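Side-chain contacts in rhamnonate dehydratase (Gibberella zeae PH-1, PDB 3FXG), which probably catalyses the magnesium-dependent dehydration of L-rhamnonate to its 2-keto-3-deoxy acid, as a member of the enolase superfamily: residues 328-333 against 362-367; 285-290 against 312-317; 16-21 against 401-406. All coordinates share one frame; numbering follows the deposited sequence.

Contact 1. Residues 328-333 against 362-367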
loop_
_atom_site.group_PDB
_atom_site.type_symbol
_atom_site.label_atom_id
_atom_site.label_comp_id
_atom_site.label_asym_id
_atom_site.label_seq_id
_atom_site.Cartn_x
_atom_site.Cartn_y
_atom_site.Cartn_z
ATOM N N GLY A 328 -33.654 -9.534 -21.388
ATOM C CA GLY A 328 -34.567 -9.107 -22.440
ATOM C C GLY A 328 -34.689 -7.598 -22.627
ATOM O O GLY A 328 -33.713 -6.876 -22.443
ATOM N N PRO A 329 -35.876 -7.091 -23.002
ATOM C CA PRO A 329 -36.107 -5.655 -23.213
ATOM C C PRO A 329 -35.649 -4.749 -22.068
ATOM O O PRO A 329 -35.254 -3.605 -22.294
ATOM C CB PRO A 329 -37.611 -5.583 -23.443
ATOM C CG PRO A 329 -37.879 -6.871 -24.168
ATOM C CD PRO A 329 -37.080 -7.867 -23.355
ATOM N N TYR A 330 -35.709 -5.249 -20.840
ATOM C CA TYR A 330 -35.280 -4.448 -19.699
ATOM C C TYR A 330 -33.799 -4.117 -19.843
ATOM O O TYR A 330 -33.334 -3.079 -19.369
ATOM C CB TYR A 330 -35.536 -5.201 -18.393
ATOM C CG TYR A 330 -36.972 -5.642 -18.249
ATOM C CD1 TYR A 330 -38.018 -4.753 -18.496
ATOM C CD2 TYR A 330 -37.288 -6.954 -17.897
ATOM C CE1 TYR A 330 -39.345 -5.158 -18.402
ATOM C CE2 TYR A 330 -38.614 -7.369 -17.800
ATOM C CZ TYR A 330 -39.635 -6.467 -18.056
ATOM O OH TYR A 330 -40.945 -6.872 -17.985
ATOM N N SER A 331 -33.060 -5.004 -20.500
ATOM C CA SER A 331 -31.642 -4.775 -20.720
ATOM C C SER A 331 -31.404 -4.112 -22.075
ATOM O O SER A 331 -30.487 -3.306 -22.219
ATOM C CB SER A 331 -30.864 -6.091 -20.625
ATOM O OG SER A 331 -31.454 -7.094 -21.432
ATOM N N TYR A 332 -32.234 -4.428 -23.067
ATOM C CA TYR A 332 -32.060 -3.829 -24.389
ATOM C C TYR A 332 -32.158 -2.309 -24.329
ATOM O O TYR A 332 -31.320 -1.604 -24.888
ATOM C CB TYR A 332 -33.106 -4.358 -25.384
ATOM C CG TYR A 332 -33.177 -5.867 -25.467
ATOM C CD1 TYR A 332 -32.099 -6.659 -25.075
ATOM C CD2 TYR A 332 -34.329 -6.506 -25.934
ATOM C CE1 TYR A 332 -32.163 -8.044 -25.141
ATOM C CE2 TYR A 332 -34.401 -7.894 -26.006
ATOM C CZ TYR A 332 -33.314 -8.654 -25.605
ATOM O OH TYR A 332 -33.374 -10.026 -25.651
ATOM N N HIS A 333 -33.180 -1.805 -23.645
ATOM C CA HIS A 333 -33.366 -0.364 -23.545
ATOM C C HIS A 333 -32.204 0.305 -22.826
ATOM O O HIS A 333 -31.866 1.454 -23.107
ATOM C CB HIS A 333 -34.682 -0.040 -22.833
ATOM C CG HIS A 333 -35.889 -0.152 -23.714
ATOM N ND1 HIS A 333 -36.390 -1.361 -24.147
ATOM C CD2 HIS A 333 -36.703 0.798 -24.233
ATOM C CE1 HIS A 333 -37.462 -1.152 -24.891
ATOM N NE2 HIS A 333 -37.674 0.150 -24.958
ATOM N N ASP A 362 -44.196 -17.436 -23.395
ATOM C CA ASP A 362 -45.469 -16.978 -23.943
ATOM C C ASP A 362 -46.203 -15.941 -23.095
ATOM O O ASP A 362 -47.386 -15.685 -23.311
ATOM C CB ASP A 362 -46.384 -18.179 -24.202
ATOM C CG ASP A 362 -46.849 -18.852 -22.922
ATOM O OD1 ASP A 362 -46.226 -18.632 -21.861
ATOM O OD2 ASP A 362 -47.837 -19.613 -22.983
ATOM N N LEU A 363 -45.504 -15.337 -22.139
ATOM C CA LEU A 363 -46.122 -14.322 -21.290
ATOM C C LEU A 363 -46.489 -13.100 -22.133
ATOM O O LEU A 363 -47.529 -12.479 -21.923
ATOM C CB LEU A 363 -45.167 -13.905 -20.167
ATOM C CG LEU A 363 -45.657 -12.798 -19.225
ATOM C CD1 LEU A 363 -46.947 -13.223 -18.546
ATOM C CD2 LEU A 363 -44.586 -12.501 -18.187
ATOM N N PHE A 364 -45.624 -12.763 -23.084
ATOM C CA PHE A 364 -45.844 -11.620 -23.966
ATOM C C PHE A 364 -46.006 -12.101 -25.404
ATOM O O PHE A 364 -45.582 -13.207 -25.744
ATOM C CB PHE A 364 -44.661 -10.652 -23.865
ATOM C CG PHE A 364 -44.369 -10.208 -22.458
ATOM C CD1 PHE A 364 -45.295 -9.453 -21.748
ATOM C CD2 PHE A 364 -43.182 -10.572 -21.832
ATOM C CE1 PHE A 364 -45.046 -9.064 -20.433
ATOM C CE2 PHE A 364 -42.921 -10.190 -20.515
ATOM C CZ PHE A 364 -43.855 -9.436 -19.816
ATOM N N ILE A 365 -46.610 -11.272 -26.248
ATOM C CA ILE A 365 -46.827 -11.652 -27.642
ATOM C C ILE A 365 -45.899 -10.961 -28.639
ATOM O O ILE A 365 -45.834 -11.360 -29.804
ATOM C CB ILE A 365 -48.276 -11.351 -28.081
ATOM C CG1 ILE A 365 -48.531 -9.848 -28.031
ATOM C CG2 ILE A 365 -49.260 -12.072 -27.179
ATOM C CD1 ILE A 365 -49.952 -9.449 -28.388
ATOM N N ASP A 366 -45.176 -9.941 -28.186
ATOM C CA ASP A 366 -44.305 -9.188 -29.083
ATOM C C ASP A 366 -42.888 -8.905 -28.585
ATOM O O ASP A 366 -42.342 -7.830 -28.840
ATOM C CB ASP A 366 -44.977 -7.859 -29.425
ATOM C CG ASP A 366 -45.456 -7.119 -28.192
ATOM O OD1 ASP A 366 -45.115 -7.550 -27.066
ATOM O OD2 ASP A 366 -46.170 -6.105 -28.346
ATOM N N GLU A 367 -42.286 -9.858 -27.887
ATOM C CA GLU A 367 -40.931 -9.656 -27.392
ATOM C C GLU A 367 -39.977 -9.601 -28.587
ATOM O O GLU A 367 -39.992 -10.488 -29.437
ATOM C CB GLU A 367 -40.531 -10.809 -26.468
ATOM C CG GLU A 367 -39.220 -10.601 -25.724
ATOM C CD GLU A 367 -38.757 -11.853 -24.993
ATOM O OE1 GLU A 367 -39.551 -12.427 -24.215
ATOM O OE2 GLU A 367 -37.595 -12.261 -25.195
HETATM O O HOH W 1 -35.550 -10.926 -26.510
#
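Two loose van der Waals touches carry the direct meeting: Pro329 CD lies 4.2 Å from Glu367 CG, and Tyr330 OH comes within 4.3 Å of Phe364 CZ, approaching that ring obliquely. Glu367 reaches across with its chain nearly straight as far as CD (chi1 and chi2 both -171°), which sets its methylenes beside the proline ring and carries the carboxylate onward to the helix start.

The polar part is indirect. A water takes the proton of Tyr332 OH at 2.5 Å and gives one to Glu367 OE2 at 2.8 Å, lying in the plane of the tyrosine ring. The same carboxylate is gripped by the backbone N-H groups of Val359 and Phe360, so the water is an addition to an already fixed group.

Within the helix's first turn, Gly328 O sits 3.0 Å above the Tyr332 ring, over its centre, and accepts from the backbone N of Ser331 and of Tyr332, as expected at an N-cap.

Tyr330 OH also bonds to Thr82 N, and Phe364 packs on Phe80 and Thr82 of strand 78-84. The site is thus a seam of the two-domain enolase-superfamily fold, where barrel elements meet the N-terminal capping domain.

Contact 2. Residues 285-290 against 312-317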
loop_
_atom_site.group_PDB
_atom_site.type_symbol
_atom_site.label_atom_id
_atom_site.label_comp_id
_atom_site.label_asym_id
_atom_site.label_seq_id
_atom_site.Cartn_x
_atom_site.Cartn_y
_atom_site.Cartn_z
ATOM N N LYS A 285 -17.471 -2.232 -5.625
ATOM C CA LYS A 285 -16.370 -3.140 -5.314
ATOM C C LYS A 285 -15.826 -3.873 -6.538
ATOM O O LYS A 285 -14.638 -4.187 -6.601
ATOM C CB LYS A 285 -16.811 -4.166 -4.267
ATOM C CG LYS A 285 -16.779 -3.636 -2.848
ATOM C CD LYS A 285 -15.358 -3.230 -2.486
ATOM C CE LYS A 285 -15.236 -2.854 -1.030
ATOM N NZ LYS A 285 -13.847 -2.434 -0.704
ATOM N N LEU A 286 -16.695 -4.164 -7.499
ATOM C CA LEU A 286 -16.263 -4.858 -8.706
ATOM C C LEU A 286 -15.450 -3.942 -9.614
ATOM O O LEU A 286 -14.640 -4.407 -10.420
ATOM C CB LEU A 286 -17.473 -5.419 -9.460
ATOM C CG LEU A 286 -18.000 -6.764 -8.951
ATOM C CD1 LEU A 286 -18.356 -6.670 -7.471
ATOM C CD2 LEU A 286 -19.211 -7.174 -9.778
ATOM N N VAL A 287 -15.666 -2.638 -9.484
ATOM C CA VAL A 287 -14.929 -1.668 -10.284
ATOM C C VAL A 287 -13.612 -1.299 -9.599
ATOM O O VAL A 287 -12.615 -1.047 -10.272
ATOM C CB VAL A 287 -15.770 -0.392 -10.529
ATOM C CG1 VAL A 287 -14.948 0.650 -11.271
ATOM C CG2 VAL A 287 -17.010 -0.746 -11.342
ATOM N N GLU A 288 -13.606 -1.274 -8.266
ATOM C CA GLU A 288 -12.387 -0.942 -7.523
ATOM C C GLU A 288 -11.287 -1.938 -7.874
ATOM O O GLU A 288 -11.501 -3.147 -7.832
ATOM C CB GLU A 288 -12.623 -0.998 -6.006
ATOM C CG GLU A 288 -13.709 -0.075 -5.490
ATOM C CD GLU A 288 -13.824 -0.097 -3.973
ATOM O OE1 GLU A 288 -13.334 -1.059 -3.343
ATOM O OE2 GLU A 288 -14.421 0.846 -3.414
ATOM N N GLY A 289 -10.108 -1.427 -8.207
ATOM C CA GLY A 289 -9.008 -2.307 -8.555
ATOM C C GLY A 289 -8.985 -2.621 -10.037
ATOM O O GLY A 289 -7.959 -3.036 -10.575
ATOM N N ARG A 290 -10.122 -2.426 -10.698
ATOM C CA ARG A 290 -10.224 -2.680 -12.128
ATOM C C ARG A 290 -9.684 -4.086 -12.446
ATOM O O ARG A 290 -8.874 -4.270 -13.359
ATOM C CB ARG A 290 -9.448 -1.592 -12.888
ATOM C CG ARG A 290 -9.771 -1.459 -14.374
ATOM C CD ARG A 290 -10.277 -0.049 -14.766
ATOM N NE ARG A 290 -9.408 1.046 -14.326
ATOM C CZ ARG A 290 -8.916 1.994 -15.125
ATOM N NH1 ARG A 290 -8.143 2.952 -14.628
ATOM N NH2 ARG A 290 -9.177 1.981 -16.426
ATOM N N ALA A 312 -23.888 1.918 -13.862
ATOM C CA ALA A 312 -23.224 2.128 -15.143
ATOM C C ALA A 312 -22.415 3.418 -15.157
ATOM O O ALA A 312 -21.334 3.469 -15.741
ATOM C CB ALA A 312 -24.252 2.142 -16.281
ATOM N N ALA A 313 -22.933 4.456 -14.507
ATOM C CA ALA A 313 -22.243 5.742 -14.459
ATOM C C ALA A 313 -20.910 5.630 -13.717
ATOM O O ALA A 313 -19.920 6.238 -14.120
ATOM C CB ALA A 313 -23.130 6.784 -13.794
ATOM N N LEU A 314 -20.891 4.866 -12.627
ATOM C CA LEU A 314 -19.664 4.679 -11.863
ATOM C C LEU A 314 -18.659 3.925 -12.730
ATOM O O LEU A 314 -17.493 4.302 -12.816
ATOM C CB LEU A 314 -19.948 3.890 -10.580
ATOM C CG LEU A 314 -18.750 3.605 -9.665
ATOM C CD1 LEU A 314 -19.242 3.340 -8.251
ATOM C CD2 LEU A 314 -17.952 2.426 -10.189
ATOM N N ALA A 315 -19.119 2.858 -13.374
ATOM C CA ALA A 315 -18.251 2.068 -14.243
ATOM C C ALA A 315 -17.723 2.934 -15.388
ATOM O O ALA A 315 -16.573 2.791 -15.809
ATOM C CB ALA A 315 -19.022 0.871 -14.801
ATOM N N ALA A 316 -18.566 3.840 -15.880
ATOM C CA ALA A 316 -18.197 4.727 -16.984
ATOM C C ALA A 316 -17.040 5.664 -16.640
ATOM O O ALA A 316 -16.283 6.067 -17.523
ATOM C CB ALA A 316 -19.414 5.546 -17.430
ATOM N N ALA A 317 -16.913 6.020 -15.366
ATOM C CA ALA A 317 -15.835 6.907 -14.933
ATOM C C ALA A 317 -14.491 6.187 -15.028
ATOM O O ALA A 317 -13.432 6.817 -14.974
ATOM C CB ALA A 317 -16.077 7.373 -13.506
#
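Val287 and Leu314 join the C-terminal ends of helices 279-287 and 305-316, successive outer helices of the beta/alpha barrel, with strand 294-295 between them in the chain. The two side chains slide past each other in opposite directions, and a single methyl does the work on the leucine side. Leu314 CD2 settles over the fork of the valine, 3.5 Å from Val287 CG2 and almost as near to Val287 CB and CG1.

The torsions place the branches. CB of Val287 points to the other helix because of where the residue sits on its own; chi1 176° then decides which methyl lies where, with CG1 anti to the backbone N and CG2 beside it. Leu314 also holds CG opposite its own N, at chi1 180°, so its branch extends away from its helix. Val287 CG2 has a second, lighter neighbour in the backbone, lying 4.2 Å from Ala315 CA. Consistent with the small alanine side chain, the alpha carbons of Val287 and Ala315 are 6.4 Å apart.

Leu314 and Ala313 also pack against the same residues of a second subunit, so Leu314 also belongs to a subunit interface. On the other flank, Lys285 has a salt-bridge partner in Asp257 of a fourth subunit. It has another at home: its NZ meets Glu288 OE1 on the syn side at 3.0 Å, 17° out of the carboxylate plane.

Contact 3. Residues 16-21 against 401-406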
loop_
_atom_site.group_PDB
_atom_site.type_symbol
_atom_site.label_atom_id
_atom_site.label_comp_id
_atom_site.label_asym_id
_atom_site.label_seq_id
_atom_site.Cartn_x
_atom_site.Cartn_y
_atom_site.Cartn_z
ATOM N N SER A 16 -49.998 -7.858 -8.007
ATOM C CA SER A 16 -48.934 -8.814 -8.286
ATOM C C SER A 16 -49.548 -10.169 -8.581
ATOM O O SER A 16 -50.596 -10.524 -8.034
ATOM C CB SER A 16 -47.956 -8.920 -7.107
ATOM O OG SER A 16 -48.567 -9.496 -5.970
ATOM N N PHE A 17 -48.890 -10.919 -9.456
ATOM C CA PHE A 17 -49.363 -12.234 -9.857
ATOM C C PHE A 17 -48.212 -13.216 -9.933
ATOM O O PHE A 17 -47.081 -12.842 -10.242
ATOM C CB PHE A 17 -50.001 -12.163 -11.247
ATOM C CG PHE A 17 -51.143 -11.204 -11.348
ATOM C CD1 PHE A 17 -52.444 -11.623 -11.093
ATOM C CD2 PHE A 17 -50.919 -9.873 -11.691
ATOM C CE1 PHE A 17 -53.509 -10.730 -11.178
ATOM C CE2 PHE A 17 -51.977 -8.971 -11.778
ATOM C CZ PHE A 17 -53.275 -9.402 -11.521
ATOM N N ILE A 18 -48.509 -14.476 -9.651
ATOM C CA ILE A 18 -47.513 -15.529 -9.754
ATOM C C ILE A 18 -47.789 -16.148 -11.118
ATOM O O ILE A 18 -48.947 -16.353 -11.483
ATOM C CB ILE A 18 -47.708 -16.594 -8.667
ATOM C CG1 ILE A 18 -47.453 -15.971 -7.293
ATOM C CG2 ILE A 18 -46.778 -17.774 -8.921
ATOM C CD1 ILE A 18 -47.905 -16.827 -6.141
ATOM N N ILE A 19 -46.742 -16.418 -11.887
ATOM C CA ILE A 19 -46.932 -17.008 -13.202
ATOM C C ILE A 19 -46.976 -18.525 -13.067
ATOM O O ILE A 19 -45.984 -19.154 -12.711
ATOM C CB ILE A 19 -45.802 -16.582 -14.160
ATOM C CG1 ILE A 19 -45.721 -15.052 -14.196
ATOM C CG2 ILE A 19 -46.071 -17.116 -15.561
ATOM C CD1 ILE A 19 -44.576 -14.508 -15.016
ATOM N N GLY A 20 -48.144 -19.104 -13.335
ATOM C CA GLY A 20 -48.299 -20.544 -13.228
ATOM C C GLY A 20 -47.503 -21.308 -14.268
ATOM O O GLY A 20 -47.101 -20.747 -15.285
ATOM N N GLY A 21 -47.271 -22.590 -14.008
ATOM C CA GLY A 21 -46.523 -23.416 -14.940
ATOM C C GLY A 21 -45.052 -23.053 -15.007
ATOM O O GLY A 21 -44.509 -22.454 -14.078
ATOM N N ASP A 401 -53.336 -12.941 -3.928
ATOM C CA ASP A 401 -54.290 -12.837 -2.822
ATOM C C ASP A 401 -54.266 -13.986 -1.810
ATOM O O ASP A 401 -54.351 -13.756 -0.604
ATOM C CB ASP A 401 -55.711 -12.705 -3.382
ATOM C CG ASP A 401 -55.918 -11.415 -4.162
ATOM O OD1 ASP A 401 -55.023 -11.028 -4.944
ATOM O OD2 ASP A 401 -56.988 -10.794 -4.001
ATOM N N TYR A 402 -54.158 -15.218 -2.296
ATOM C CA TYR A 402 -54.162 -16.381 -1.413
ATOM C C TYR A 402 -53.060 -16.359 -0.356
ATOM O O TYR A 402 -53.223 -16.917 0.728
ATOM C CB TYR A 402 -54.062 -17.670 -2.241
ATOM C CG TYR A 402 -52.678 -17.991 -2.763
ATOM C CD1 TYR A 402 -51.821 -18.832 -2.049
ATOM C CD2 TYR A 402 -52.224 -17.459 -3.969
ATOM C CE1 TYR A 402 -50.547 -19.138 -2.527
ATOM C CE2 TYR A 402 -50.951 -17.758 -4.454
ATOM C CZ TYR A 402 -50.120 -18.595 -3.731
ATOM O OH TYR A 402 -48.862 -18.890 -4.206
ATOM N N LEU A 403 -51.943 -15.710 -0.670
ATOM C CA LEU A 403 -50.814 -15.633 0.252
ATOM C C LEU A 403 -51.113 -14.825 1.512
ATOM O O LEU A 403 -50.377 -14.905 2.500
ATOM C CB LEU A 403 -49.601 -15.030 -0.462
ATOM C CG LEU A 403 -48.943 -15.887 -1.545
ATOM C CD1 LEU A 403 -47.971 -15.040 -2.352
ATOM C CD2 LEU A 403 -48.228 -17.068 -0.899
ATOM N N PHE A 404 -52.194 -14.055 1.480
ATOM C CA PHE A 404 -52.554 -13.220 2.617
ATOM C C PHE A 404 -53.774 -13.720 3.382
ATOM O O PHE A 404 -54.230 -13.073 4.323
ATOM C CB PHE A 404 -52.776 -11.789 2.130
ATOM C CG PHE A 404 -51.639 -11.260 1.300
ATOM C CD1 PHE A 404 -50.403 -10.991 1.879
ATOM C CD2 PHE A 404 -51.792 -11.069 -0.069
ATOM C CE1 PHE A 404 -49.334 -10.539 1.104
ATOM C CE2 PHE A 404 -50.732 -10.618 -0.851
ATOM C CZ PHE A 404 -49.501 -10.353 -0.265
ATOM N N LYS A 405 -54.298 -14.873 2.978
ATOM C CA LYS A 405 -55.455 -15.460 3.649
ATOM C C LYS A 405 -54.993 -16.306 4.829
ATOM O O LYS A 405 -55.041 -17.537 4.784
ATOM C CB LYS A 405 -56.259 -16.327 2.675
ATOM C CG LYS A 405 -57.351 -15.583 1.918
ATOM C CD LYS A 405 -56.797 -14.438 1.094
ATOM C CE LYS A 405 -57.918 -13.630 0.452
ATOM N NZ LYS A 405 -58.762 -14.460 -0.448
ATOM N N VAL A 406 -54.543 -15.639 5.885
ATOM C CA VAL A 406 -54.066 -16.327 7.076
ATOM C C VAL A 406 -55.238 -16.892 7.875
ATOM O O VAL A 406 -56.199 -16.184 8.176
ATOM C CB VAL A 406 -53.240 -15.374 7.975
ATOM C CG1 VAL A 406 -54.043 -14.123 8.285
ATOM C CG2 VAL A 406 -52.840 -16.082 9.261
#
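Ile18 and Tyr402 cross at about a right angle, the isoleucine sending its terminal methyl to the edge of the phenol ring, near the ring plane. Ile18 CD1 is 3.6 Å from Tyr402 CE2 and a little farther from CZ. The hydroxyl is closer still, with Tyr402 OH only 3.0 Å from Ile18 CD1, a tight approach for a methyl and an oxygen that may partly reflect how the atoms were modelled.

The torsions deliver both groups. On Ile18, CG1 stands opposite the carbonyl carbon (chi1 -65°) and the chain then runs on extended, pushing CD1 out from the strand. On Tyr402, CG takes the crowded position between backbone N and carbonyl carbon, which swings the ring's far end to the strand although its CB is not aimed there.

Leu403 completes the greasy group. Its CD1 is 4.2 Å from Ile18 CD1, while its CG lies 3.6 Å above one face of the Tyr402 ring, offset toward the rim. Tyr402 therefore meets one aliphatic neighbour at its edge and another over a face.

Leu403 also packs on Leu403 of a fourth subunit. Within the chain, Pro87 of helix 86-101 touches both Ile18 and Tyr402. Strand 397-399 pairs with strand 11-19 at the edge of the antiparallel sheet, and the 3-10 turn that follows lays Tyr402 and Leu403 against Ile18 before the chain leads away.

From the N terminus, strand 11-19 opens contact 3, which closes only when the chain comes back at 401-406, so the other two contacts fall within its span. Contact 2 comes first, a short closure between consecutive barrel helices. Contact 1 follows in series, from helix 329-335 to the loop leading to strand 374-376. They do not cross, and their centres are about 28 Å apart on opposite sides of the chain's centre. Contacts 1 and 3 touch, Leu363 CD2 packing on Ile19 CD1 at 3.8 Å. Contact 2 thus joins two consecutive barrel helices beside a subunit interface, contact 1 joins barrel to capping domain, and contact 3 brings the C-terminal tail onto the N-terminal sheet.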